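Local coordinates for YesW protein (Bacillus subtilis, PDB 2ZUX) that cleaves the main chain of type I rhamnogalacturonan from plant cell walls by endo-acting elimination, releasing oligosaccharides, and needs calcium or manganese for activity, at residues G149-I153 / R165-K170; P95-P99 / I131-D135; Y178-M182 / E193-K197; G169-R173 / Q221-L225. The contacts are given in a common frame with arbitrary orientation. Numbering follows the deposited sequence.

Contact 1 of 4, residues G149-I153 / R165-K170. With RAM (alpha-L-rhamnopyranose), chain O.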
loop_
_atom_site.group_PDB
_atom_site.type_symbol
_atom_site.label_atom_id
_atom_site.label_comp_id
_atom_site.label_asym_id
_atom_site.label_seq_id
_atom_site.Cartn_x
_atom_site.Cartn_y
_atom_site.Cartn_z
ATOM N N GLY A 149 -1.647 12.455 21.182
ATOM C CA GLY A 149 -1.822 11.181 21.863
ATOM C C GLY A 149 -0.915 10.097 21.298
ATOM O O GLY A 149 -0.355 10.248 20.199
ATOM N N ASP A 150 -0.772 9.004 22.045
ATOM C CA ASP A 150 0.031 7.859 21.625
ATOM C C ASP A 150 -0.464 7.273 20.312
ATOM O O ASP A 150 -1.669 7.216 20.065
ATOM C CB ASP A 150 -0.034 6.744 22.677
ATOM C CG ASP A 150 0.750 7.054 23.945
ATOM O OD1 ASP A 150 1.656 7.917 23.923
ATOM O OD2 ASP A 150 0.460 6.381 24.961
ATOM N N VAL A 151 0.481 6.813 19.499
ATOM C CA VAL A 151 0.167 6.043 18.299
ATOM C C VAL A 151 0.141 4.569 18.689
ATOM O O VAL A 151 1.072 4.069 19.326
ATOM C CB VAL A 151 1.218 6.283 17.204
ATOM C CG1 VAL A 151 0.897 5.488 15.926
ATOM C CG2 VAL A 151 1.329 7.766 16.900
ATOM N N LEU A 152 -0.947 3.892 18.340
ATOM C CA LEU A 152 -1.116 2.477 18.651
ATOM C C LEU A 152 -1.189 1.692 17.357
ATOM O O LEU A 152 -1.812 2.146 16.397
ATOM C CB LEU A 152 -2.397 2.265 19.463
ATOM C CG LEU A 152 -2.565 3.220 20.654
ATOM C CD1 LEU A 152 -3.947 3.138 21.224
ATOM C CD2 LEU A 152 -1.540 2.930 21.729
ATOM N N ILE A 153 -0.552 0.524 17.345
ATOM C CA ILE A 153 -0.564 -0.379 16.195
ATOM C C ILE A 153 -1.070 -1.719 16.692
ATOM O O ILE A 153 -0.507 -2.284 17.639
ATOM C CB ILE A 153 0.862 -0.610 15.606
ATOM C CG1 ILE A 153 1.622 0.708 15.359
ATOM C CG2 ILE A 153 0.790 -1.527 14.376
ATOM C CD1 ILE A 153 1.030 1.583 14.294
ATOM N N ARG A 165 -1.228 -5.314 20.670
ATOM C CA ARG A 165 -1.136 -3.875 20.488
ATOM C C ARG A 165 0.262 -3.422 20.874
ATOM O O ARG A 165 0.775 -3.796 21.938
ATOM C CB ARG A 165 -2.167 -3.141 21.358
ATOM C CG ARG A 165 -1.968 -1.613 21.453
ATOM C CD ARG A 165 -3.187 -0.911 22.036
ATOM N NE ARG A 165 -4.354 -1.205 21.209
ATOM C CZ ARG A 165 -5.621 -1.124 21.604
ATOM N NH1 ARG A 165 -5.933 -0.711 22.833
ATOM N NH2 ARG A 165 -6.585 -1.445 20.755
ATOM N N ILE A 166 0.863 -2.616 20.002
ATOM C CA ILE A 166 2.099 -1.899 20.295
ATOM C C ILE A 166 1.729 -0.444 20.551
ATOM O O ILE A 166 0.964 0.149 19.786
ATOM C CB ILE A 166 3.089 -1.992 19.105
ATOM C CG1 ILE A 166 3.599 -3.425 18.958
ATOM C CG2 ILE A 166 4.262 -0.988 19.247
ATOM C CD1 ILE A 166 4.411 -3.665 17.703
ATOM N N ASN A 167 2.253 0.121 21.634
ATOM C CA ASN A 167 2.060 1.530 21.925
ATOM C C ASN A 167 3.382 2.251 21.695
ATOM O O ASN A 167 4.346 2.031 22.429
ATOM C CB ASN A 167 1.584 1.723 23.371
ATOM C CG ASN A 167 1.301 3.178 23.693
ATOM O OD1 ASN A 167 1.880 4.080 23.088
ATOM N ND2 ASN A 167 0.400 3.417 24.636
ATOM N N LEU A 168 3.444 3.100 20.671
ATOM C CA LEU A 168 4.727 3.712 20.321
ATOM C C LEU A 168 5.214 4.712 21.371
ATOM O O LEU A 168 6.409 4.994 21.447
ATOM C CB LEU A 168 4.682 4.329 18.921
ATOM C CG LEU A 168 4.728 3.269 17.813
ATOM C CD1 LEU A 168 4.212 3.829 16.519
ATOM C CD2 LEU A 168 6.143 2.729 17.619
ATOM N N GLY A 169 4.289 5.221 22.180
ATOM C CA GLY A 169 4.629 5.981 23.379
ATOM C C GLY A 169 4.852 7.460 23.127
ATOM O O GLY A 169 4.751 7.951 21.996
ATOM N N LYS A 170 5.162 8.180 24.202
ATOM C CA LYS A 170 5.212 9.642 24.177
ATOM C C LYS A 170 6.304 10.229 23.286
ATOM O O LYS A 170 6.234 11.411 22.937
ATOM C CB LYS A 170 5.377 10.185 25.599
ATOM C CG LYS A 170 6.705 9.813 26.250
ATOM C CD LYS A 170 6.875 10.424 27.637
ATOM C CE LYS A 170 5.805 9.958 28.614
ATOM N NZ LYS A 170 5.914 8.506 28.919
HETATM C C1 RAM O . 1.192 8.619 27.116
HETATM C C2 RAM O . 1.492 8.874 28.592
HETATM C C3 RAM O . 1.899 10.332 28.801
HETATM C C4 RAM O . 0.890 11.288 28.166
HETATM C C5 RAM O . 0.669 10.930 26.693
HETATM C C6 RAM O . -0.390 11.809 26.035
HETATM O O1 RAM O . 2.392 8.646 26.372
HETATM O O2 RAM O . 0.337 8.578 29.349
HETATM O O3 RAM O . 2.006 10.605 30.181
HETATM O O4 RAM O . 1.339 12.621 28.315
HETATM O O5 RAM O . 0.270 9.572 26.602
HETATM O O HOH W 1 3.204 7.318 19.852
#

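Contact 2 of 4, residues P95-P99 / I131-D135. With RAM (alpha-L-rhamnopyranose), chain N.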
loop_
_atom_site.group_PDB
_atom_site.type_symbol
_atom_site.label_atom_id
_atom_site.label_comp_id
_atom_site.label_asym_id
_atom_site.label_seq_id
_atom_site.Cartn_x
_atom_site.Cartn_y
_atom_site.Cartn_z
ATOM N N PRO A 95 -14.340 -6.963 14.070
ATOM C CA PRO A 95 -14.537 -6.100 15.234
ATOM C C PRO A 95 -13.194 -5.627 15.779
ATOM O O PRO A 95 -12.220 -6.382 15.774
ATOM C CB PRO A 95 -15.227 -7.019 16.248
ATOM C CG PRO A 95 -14.869 -8.401 15.821
ATOM C CD PRO A 95 -14.791 -8.344 14.324
ATOM N N LEU A 96 -13.166 -4.382 16.244
ATOM C CA LEU A 96 -11.943 -3.779 16.768
ATOM C C LEU A 96 -12.026 -3.578 18.269
ATOM O O LEU A 96 -13.117 -3.453 18.834
ATOM C CB LEU A 96 -11.674 -2.431 16.087
ATOM C CG LEU A 96 -11.481 -2.471 14.564
ATOM C CD1 LEU A 96 -11.348 -1.071 13.999
ATOM C CD2 LEU A 96 -10.264 -3.313 14.202
ATOM N N ASP A 97 -10.866 -3.550 18.907
ATOM C CA ASP A 97 -10.766 -3.146 20.306
ATOM C C ASP A 97 -10.390 -1.671 20.308
ATOM O O ASP A 97 -9.211 -1.313 20.267
ATOM C CB ASP A 97 -9.731 -3.994 21.051
ATOM C CG ASP A 97 -9.515 -3.528 22.486
ATOM O OD1 ASP A 97 -10.442 -2.930 23.076
ATOM O OD2 ASP A 97 -8.414 -3.764 23.025
ATOM N N LYS A 98 -11.396 -0.811 20.319
ATOM C CA LYS A 98 -11.158 0.617 20.205
ATOM C C LYS A 98 -10.471 1.127 21.467
ATOM O O LYS A 98 -10.979 0.931 22.578
ATOM C CB LYS A 98 -12.472 1.359 19.940
ATOM C CG LYS A 98 -12.315 2.836 19.609
ATOM C CD LYS A 98 -13.657 3.441 19.239
ATOM C CE LYS A 98 -13.548 4.924 18.981
ATOM N NZ LYS A 98 -14.896 5.507 18.748
ATOM N N PRO A 99 -9.300 1.769 21.307
ATOM C CA PRO A 99 -8.567 2.262 22.468
ATOM C C PRO A 99 -9.300 3.412 23.115
ATOM O O PRO A 99 -9.924 4.218 22.423
ATOM C CB PRO A 99 -7.248 2.776 21.884
ATOM C CG PRO A 99 -7.223 2.338 20.452
ATOM C CD PRO A 99 -8.611 2.064 20.038
ATOM N N ILE A 131 -2.807 -5.270 9.951
ATOM C CA ILE A 131 -2.014 -4.490 10.893
ATOM C C ILE A 131 -2.551 -3.064 10.805
ATOM O O ILE A 131 -2.438 -2.421 9.751
ATOM C CB ILE A 131 -0.496 -4.544 10.556
ATOM C CG1 ILE A 131 0.006 -5.996 10.427
ATOM C CG2 ILE A 131 0.330 -3.756 11.581
ATOM C CD1 ILE A 131 -0.189 -6.871 11.660
ATOM N N LEU A 132 -3.149 -2.585 11.895
ATOM C CA LEU A 132 -3.882 -1.330 11.903
ATOM C C LEU A 132 -3.243 -0.259 12.762
ATOM O O LEU A 132 -2.888 -0.511 13.918
ATOM C CB LEU A 132 -5.299 -1.582 12.418
ATOM C CG LEU A 132 -6.227 -0.370 12.565
ATOM C CD1 LEU A 132 -6.597 0.175 11.195
ATOM C CD2 LEU A 132 -7.469 -0.752 13.351
ATOM N N LYS A 133 -3.119 0.939 12.195
ATOM C CA LYS A 133 -2.665 2.102 12.948
ATOM C C LYS A 133 -3.881 2.869 13.444
ATOM O O LYS A 133 -4.789 3.175 12.666
ATOM C CB LYS A 133 -1.779 2.995 12.072
ATOM C CG LYS A 133 -1.217 4.238 12.782
ATOM C CD LYS A 133 -0.368 5.103 11.839
ATOM C CE LYS A 133 -1.248 5.863 10.863
ATOM N NZ LYS A 133 -0.458 6.617 9.834
ATOM N N TRP A 134 -3.888 3.166 14.745
ATOM C CA TRP A 134 -4.891 4.039 15.346
ATOM C C TRP A 134 -4.372 5.474 15.349
ATOM O O TRP A 134 -3.171 5.716 15.567
ATOM C CB TRP A 134 -5.173 3.607 16.787
ATOM C CG TRP A 134 -5.899 2.306 16.884
ATOM C CD1 TRP A 134 -5.357 1.069 17.066
ATOM C CD2 TRP A 134 -7.318 2.121 16.795
ATOM N NE1 TRP A 134 -6.359 0.115 17.111
ATOM C CE2 TRP A 134 -7.569 0.735 16.931
ATOM C CE3 TRP A 134 -8.401 2.989 16.611
ATOM C CZ2 TRP A 134 -8.868 0.196 16.905
ATOM C CZ3 TRP A 134 -9.689 2.453 16.575
ATOM C CH2 TRP A 134 -9.905 1.070 16.717
ATOM N N ASP A 135 -5.265 6.434 15.124
ATOM C CA ASP A 135 -4.874 7.841 15.097
ATOM C C ASP A 135 -5.615 8.607 16.178
ATOM O O ASP A 135 -6.851 8.577 16.226
ATOM C CB ASP A 135 -5.170 8.463 13.730
ATOM C CG ASP A 135 -4.429 9.762 13.516
ATOM O OD1 ASP A 135 -3.182 9.771 13.637
ATOM O OD2 ASP A 135 -5.095 10.763 13.200
HETATM C C1 RAM N . -8.191 14.024 10.314
HETATM C C2 RAM N . -7.179 12.970 10.796
HETATM C C3 RAM N . -7.789 11.581 11.005
HETATM C C4 RAM N . -8.714 11.235 9.846
HETATM C C5 RAM N . -9.828 12.275 9.818
HETATM C C6 RAM N . -10.855 11.963 8.744
HETATM O O1 RAM N . -8.692 14.750 11.413
HETATM O O2 RAM N . -6.112 12.899 9.874
HETATM O O3 RAM N . -6.775 10.612 11.153
HETATM O O4 RAM N . -9.217 9.909 9.889
HETATM O O5 RAM N . -9.273 13.547 9.522
#

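Contact 3 of 4, residues Y178-M182 / E193-K197. With CA (calcium ion), chain G.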
loop_
_atom_site.group_PDB
_atom_site.type_symbol
_atom_site.label_atom_id
_atom_site.label_comp_id
_atom_site.label_asym_id
_atom_site.label_seq_id
_atom_site.Cartn_x
_atom_site.Cartn_y
_atom_site.Cartn_z
ATOM N N TYR A 178 4.938 10.885 10.351
ATOM C CA TYR A 178 5.786 10.327 11.403
ATOM C C TYR A 178 5.944 8.800 11.240
ATOM O O TYR A 178 6.787 8.363 10.466
ATOM C CB TYR A 178 5.290 10.782 12.791
ATOM C CG TYR A 178 5.429 12.288 12.992
ATOM C CD1 TYR A 178 6.660 12.854 13.353
ATOM C CD2 TYR A 178 4.345 13.145 12.771
ATOM C CE1 TYR A 178 6.798 14.227 13.519
ATOM C CE2 TYR A 178 4.469 14.528 12.934
ATOM C CZ TYR A 178 5.705 15.048 13.301
ATOM O OH TYR A 178 5.848 16.416 13.448
ATOM N N THR A 179 5.123 7.990 11.910
ATOM C CA THR A 179 5.263 6.532 11.827
ATOM C C THR A 179 4.902 6.021 10.441
ATOM O O THR A 179 3.806 6.289 9.932
ATOM C CB THR A 179 4.378 5.826 12.871
ATOM O OG1 THR A 179 4.791 6.232 14.183
ATOM C CG2 THR A 179 4.491 4.317 12.767
ATOM N N GLN A 180 5.844 5.272 9.861
ATOM C CA GLN A 180 5.693 4.596 8.574
ATOM C C GLN A 180 5.998 3.125 8.835
ATOM O O GLN A 180 7.140 2.773 9.121
ATOM C CB GLN A 180 6.667 5.193 7.548
ATOM C CG GLN A 180 6.689 6.724 7.503
ATOM C CD GLN A 180 5.321 7.358 7.292
ATOM O OE1 GLN A 180 4.412 6.774 6.696
ATOM N NE2 GLN A 180 5.176 8.583 7.785
ATOM N N PHE A 181 4.980 2.273 8.787
ATOM C CA PHE A 181 5.147 0.893 9.250
ATOM C C PHE A 181 5.171 -0.125 8.128
ATOM O O PHE A 181 4.304 -0.142 7.257
ATOM C CB PHE A 181 4.137 0.538 10.357
ATOM C CG PHE A 181 2.680 0.613 9.940
ATOM C CD1 PHE A 181 1.964 -0.548 9.682
ATOM C CD2 PHE A 181 2.016 1.837 9.844
ATOM C CE1 PHE A 181 0.623 -0.492 9.315
ATOM C CE2 PHE A 181 0.673 1.897 9.460
ATOM C CZ PHE A 181 -0.016 0.735 9.195
ATOM N N MET A 182 6.205 -0.961 8.151
ATOM C CA MET A 182 6.418 -1.972 7.129
ATOM C C MET A 182 6.057 -3.338 7.665
ATOM O O MET A 182 6.537 -3.749 8.722
ATOM C CB MET A 182 7.872 -1.960 6.657
ATOM C CG MET A 182 8.221 -0.768 5.775
ATOM S SD MET A 182 7.224 -0.686 4.266
ATOM C CE MET A 182 6.229 0.776 4.577
ATOM N N GLU A 193 6.910 -9.997 9.733
ATOM C CA GLU A 193 7.216 -9.155 10.882
ATOM C C GLU A 193 6.792 -7.716 10.598
ATOM O O GLU A 193 6.333 -7.389 9.491
ATOM C CB GLU A 193 8.689 -9.244 11.311
ATOM C CG GLU A 193 9.693 -9.573 10.230
ATOM C CD GLU A 193 9.744 -11.053 9.847
ATOM O OE1 GLU A 193 10.279 -11.326 8.761
ATOM O OE2 GLU A 193 9.248 -11.941 10.593
ATOM N N VAL A 194 6.904 -6.873 11.616
ATOM C CA VAL A 194 6.491 -5.477 11.519
ATOM C C VAL A 194 7.666 -4.604 11.940
ATOM O O VAL A 194 8.213 -4.790 13.026
ATOM C CB VAL A 194 5.247 -5.187 12.410
ATOM C CG1 VAL A 194 4.796 -3.742 12.247
ATOM C CG2 VAL A 194 4.092 -6.144 12.094
ATOM N N ALA A 195 8.063 -3.667 11.081
ATOM C CA ALA A 195 9.214 -2.816 11.370
ATOM C C ALA A 195 8.824 -1.357 11.293
ATOM O O ALA A 195 8.094 -0.950 10.385
ATOM C CB ALA A 195 10.351 -3.093 10.400
ATOM N N MET A 196 9.332 -0.562 12.229
ATOM C CA MET A 196 9.051 0.873 12.234
ATOM C C MET A 196 10.007 1.577 13.175
ATOM O O MET A 196 10.688 0.943 13.983
ATOM C CB MET A 196 7.595 1.153 12.645
ATOM C CG MET A 196 7.271 0.780 14.080
ATOM S SD MET A 196 5.493 0.693 14.335
ATOM C CE MET A 196 5.226 -0.979 13.842
ATOM N N LYS A 197 10.028 2.900 13.071
ATOM C CA LYS A 197 10.790 3.750 13.971
ATOM C C LYS A 197 10.126 3.771 15.346
ATOM O O LYS A 197 8.911 3.892 15.460
ATOM C CB LYS A 197 10.873 5.156 13.375
ATOM C CG LYS A 197 11.733 6.140 14.149
ATOM C CD LYS A 197 11.939 7.383 13.286
ATOM C CE LYS A 197 12.868 8.398 13.926
ATOM N NZ LYS A 197 12.222 9.088 15.079
HETATM CA CA CA G . 9.666 -13.749 8.990
HETATM O O HOH W 2 7.587 5.969 14.153
HETATM O O HOH W 3 8.486 4.359 10.997
HETATM O O HOH W 4 9.587 -14.661 11.262
#

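Contact 4 of 4, residues G169-R173 / Q221-L225. With RAM (alpha-L-rhamnopyranose), chain O.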
loop_
_atom_site.group_PDB
_atom_site.type_symbol
_atom_site.label_atom_id
_atom_site.label_comp_id
_atom_site.label_asym_id
_atom_site.label_seq_id
_atom_site.Cartn_x
_atom_site.Cartn_y
_atom_site.Cartn_z
ATOM N N GLY A 169 4.289 5.221 22.180
ATOM C CA GLY A 169 4.629 5.981 23.379
ATOM C C GLY A 169 4.852 7.460 23.127
ATOM O O GLY A 169 4.751 7.951 21.996
ATOM N N LYS A 170 5.162 8.180 24.202
ATOM C CA LYS A 170 5.212 9.642 24.177
ATOM C C LYS A 170 6.304 10.229 23.286
ATOM O O LYS A 170 6.234 11.411 22.937
ATOM C CB LYS A 170 5.377 10.185 25.599
ATOM C CG LYS A 170 6.705 9.813 26.250
ATOM C CD LYS A 170 6.875 10.424 27.637
ATOM C CE LYS A 170 5.805 9.958 28.614
ATOM N NZ LYS A 170 5.914 8.506 28.919
ATOM N N ASN A 171 7.308 9.430 22.931
ATOM C CA ASN A 171 8.426 9.941 22.139
ATOM C C ASN A 171 8.280 9.711 20.637
ATOM O O ASN A 171 9.213 9.963 19.882
ATOM C CB ASN A 171 9.762 9.437 22.672
ATOM C CG ASN A 171 10.021 9.893 24.089
ATOM O OD1 ASN A 171 10.319 9.079 24.970
ATOM N ND2 ASN A 171 9.881 11.189 24.332
ATOM N N ILE A 172 7.096 9.274 20.217
ATOM C CA ILE A 172 6.768 9.175 18.802
ATOM C C ILE A 172 5.518 10.012 18.561
ATOM O O ILE A 172 4.415 9.641 18.990
ATOM C CB ILE A 172 6.535 7.697 18.364
ATOM C CG1 ILE A 172 7.827 6.864 18.475
ATOM C CG2 ILE A 172 5.953 7.640 16.943
ATOM C CD1 ILE A 172 8.990 7.303 17.573
ATOM N N ARG A 173 5.689 11.141 17.876
ATOM C CA ARG A 173 4.571 12.042 17.607
ATOM C C ARG A 173 3.586 11.417 16.614
ATOM O O ARG A 173 3.990 10.680 15.716
ATOM C CB ARG A 173 5.099 13.369 17.056
ATOM C CG ARG A 173 4.157 14.539 17.238
ATOM C CD ARG A 173 4.689 15.767 16.544
ATOM N NE ARG A 173 4.026 16.969 17.037
ATOM C CZ ARG A 173 3.738 18.032 16.295
ATOM N NH1 ARG A 173 4.049 18.072 15.000
ATOM N NH2 ARG A 173 3.128 19.064 16.861
ATOM N N GLN A 221 6.655 22.312 22.154
ATOM C CA GLN A 221 5.878 22.298 20.910
ATOM C C GLN A 221 5.140 20.965 20.726
ATOM O O GLN A 221 4.448 20.785 19.726
ATOM C CB GLN A 221 6.780 22.485 19.681
ATOM C CG GLN A 221 7.614 23.757 19.576
ATOM C CD GLN A 221 8.576 23.656 18.408
ATOM O OE1 GLN A 221 9.711 23.200 18.558
ATOM N NE2 GLN A 221 8.105 24.025 17.226
ATOM N N GLY A 222 5.311 20.026 21.654
ATOM C CA GLY A 222 4.768 18.672 21.485
ATOM C C GLY A 222 5.481 17.879 20.403
ATOM O O GLY A 222 4.928 16.912 19.866
ATOM N N ARG A 223 6.704 18.292 20.074
ATOM C CA ARG A 223 7.519 17.603 19.083
ATOM C C ARG A 223 8.635 16.882 19.808
ATOM O O ARG A 223 8.995 17.248 20.931
ATOM C CB ARG A 223 8.111 18.610 18.101
ATOM C CG ARG A 223 7.085 19.388 17.307
ATOM C CD ARG A 223 7.763 20.536 16.597
ATOM N NE ARG A 223 6.823 21.392 15.889
ATOM C CZ ARG A 223 6.435 21.203 14.633
ATOM N NH1 ARG A 223 6.898 20.169 13.926
ATOM N NH2 ARG A 223 5.594 22.060 14.064
ATOM N N VAL A 224 9.185 15.854 19.179
ATOM C CA VAL A 224 10.267 15.093 19.778
ATOM C C VAL A 224 11.496 15.293 18.913
ATOM O O VAL A 224 11.682 14.599 17.912
ATOM C CB VAL A 224 9.892 13.601 19.945
ATOM C CG1 VAL A 224 11.016 12.847 20.639
ATOM C CG2 VAL A 224 8.588 13.472 20.737
ATOM N N LEU A 225 12.306 16.273 19.306
ATOM C CA LEU A 225 13.403 16.773 18.491
ATOM C C LEU A 225 14.768 16.512 19.115
ATOM O O LEU A 225 15.778 17.070 18.679
ATOM C CB LEU A 225 13.206 18.274 18.241
ATOM C CG LEU A 225 11.900 18.704 17.559
ATOM C CD1 LEU A 225 11.835 20.226 17.423
ATOM C CD2 LEU A 225 11.720 18.040 16.196
HETATM C C1 RAM O . 1.192 8.619 27.116
HETATM C C2 RAM O . 1.492 8.874 28.592
HETATM C C3 RAM O . 1.899 10.332 28.801
HETATM C C4 RAM O . 0.890 11.288 28.166
HETATM C C5 RAM O . 0.669 10.930 26.693
HETATM C C6 RAM O . -0.390 11.809 26.035
HETATM O O1 RAM O . 2.392 8.646 26.372
HETATM O O2 RAM O . 0.337 8.578 29.349
HETATM O O3 RAM O . 2.006 10.605 30.181
HETATM O O4 RAM O . 1.339 12.621 28.315
HETATM O O5 RAM O . 0.270 9.572 26.602
#

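Contact 1 of 4, residues G149-I153 / R165-K170
Asp150 divides its carboxylate between protein and sugar. With chi1 in the m well, Asp150 OD2 accepts a hydrogen bond from Asn167 ND2 (3.0 Å), while Asp150 OD1 accepts one from O1 of the bound rhamnose (2.7 Å). Asn167, a t rotamer, is thus hydrogen-bonded to a residue that binds the sugar, and Lys170 CB approaches the same rhamnose O1 to 3.4 Å. Leu152, on the same sheet face as Asn167, uses its m,t rotamer to bring CD2 within 3.5 Å of Asn167 CG and to lay CD1 over the Arg165 guanidinium, which pairs with Asp154 and the carbonyl of Asp97. Ile153 and Ile166, on the other face, form a hydrogen-bonded antiparallel pair (Ile153 N to Ile166 O 2.9 Å, Ile166 N to Ile153 O 2.8 Å). Val151 CG1 meets Leu168 CD1 at 3.8 Å. The two segments belong to the hairpin of strands 152-156 and 162-167 at the edge of a propeller sheet, with strand 129-136 alongside 152-156 and Met196 of strand 193-198 packed against Ile153 and Leu168.

Contact 2 of 4, residues P95-P99 / I131-D135
Apolar contact with one tryptophan dominates this meeting of an irregular loop and a propeller strand. Pro99 supplies a CH-pi interaction: its CD stands 3.3 Å from the centroid of the six-membered ring of Trp134, only 5° off the ring normal, so the proline lies squarely over the indole face. Leu96 adds aliphatic packing, with CD1 3.7 Å from Trp134 CH2 and CD2 3.9 Å from Leu132 CD2, and thus spans two residues whose side chains leave the same side of the strand. Backbone atoms of the loop also close on the indole, where Asp97 O approaches Trp134 CZ2 and Lys98 CA approaches Trp134 CH2, each at 3.7 Å. No hydrogen bond joins the two segments, and the polar ends look elsewhere: Trp134 NE1 bonds to Asp154, Asp97 makes a salt bridge with Lys162, and Lys98 NZ reaches the carbonyl of Asp521. Ligand binding lies at the strand's end, where Asp135 OD2 accepts a hydrogen bond from O3 of a rhamnose (2.7 Å) in the substrate-binding site, which Asn115 shares. The loop runs between strands 91-95 and 102-103, covering strand 129-136, which is flanked in its sheet by strands 109-120 and 152-156.

Contact 3 of 4, residues Y178-M182 / E193-K197
Both oxygens of Glu193 bind a calcium ion, OE1 and OE2 each 2.5 Å from the metal, at the start of the second strand of a beta-propeller blade. Asp185, Asp187, Asp189 and Lys191 complete the protein ligands, so the connection between the first two strands is a calcium-binding loop. The strands are joined where Met182 and Ala195 form an antiparallel hydrogen-bonded pair: Met182 N to Ala195 O is 2.9 Å and Ala195 N to Met182 O is 2.8 Å. Farther from the metal the backbones separate and water fills the gap. One water accepts from Gln180 N and Lys197 N (both 3.0 Å); another donates to Lys197 O (2.8 Å) and is hydrogen-bonded to Thr179 OG1 (2.8 Å). Gln180 OE1 turns to the amide of Ala557. Met182 and Ala195 share a sheet face and pack on Leu282 of strand 281-286 in the next propeller sheet, while Phe181 lies against strand 129-136. Met196 points toward segment 178-182, its CE 4.0 Å from Phe181 CB and its SD 4.1 Å from Thr179 CG2.

Contact 4 of 4, residues G169-R173 / Q221-L225
A type I beta turn runs from Gly169 to Ile172, closed by a hydrogen bond from Ile172 N to Gly169 O (3.2 Å), and faces a second irregular segment in the loops of the beta-propeller. Gly169, just ahead of the turn's central residues, and Gly222 in the opposing segment both have positive phi (86° and 70°), a region that favours glycine. The segments meet through side chains and carbonyls. Val224 packs onto the turn, with CG1 3.5 Å from Asn171 O and CG2 3.8 Å from Lys170 O. The Lys170 side chain leaves sideways, its CB 3.4 Å from O1 of the bound rhamnose, a sugar also held by Asp150 and Arg218. Arg173 extends with chi1, chi2 and chi3 all t, bringing its guanidinium over the second segment; NH2 is hydrogen-bonded to the carbonyls of Gly146 and Gln144, and NH1 to Tyr178 OH. The NH1 atoms of Arg173 and Arg223 bring like charges within 3.7 Å, but Arg223 also makes a salt bridge from NH2 to Asp145 and a hydrogen bond from NH1 to Asn142 O. The one direct hydrogen bond across the segments runs from Arg173 NE to Gly222 O at 3.0 Å.

In the fold
Contacts 1 and 2, centres about 11 Å apart, share a five-stranded propeller sheet in which strands 129-136 and 152-156 are neighbours; Leu152 O and Trp134 N are probably hydrogen-bonded (2.8 Å). Contact 3 belongs to the following four-stranded sheet, its centre about 12 Å from that of contact 1, and the two meet where Leu168 and Ile153 pack on Met196. Along the chain, contact 2 closes before contact 1 opens, contact 4 begins on Gly169 and Lys170 where contact 1 ends, and contact 3 is nested inside the loop that contact 4 closes. Contacts 1 and 4 border one rhamnose; contact 2, centre about 21 Å from that of contact 4, reaches another. Each sheet has a calcium-binding loop.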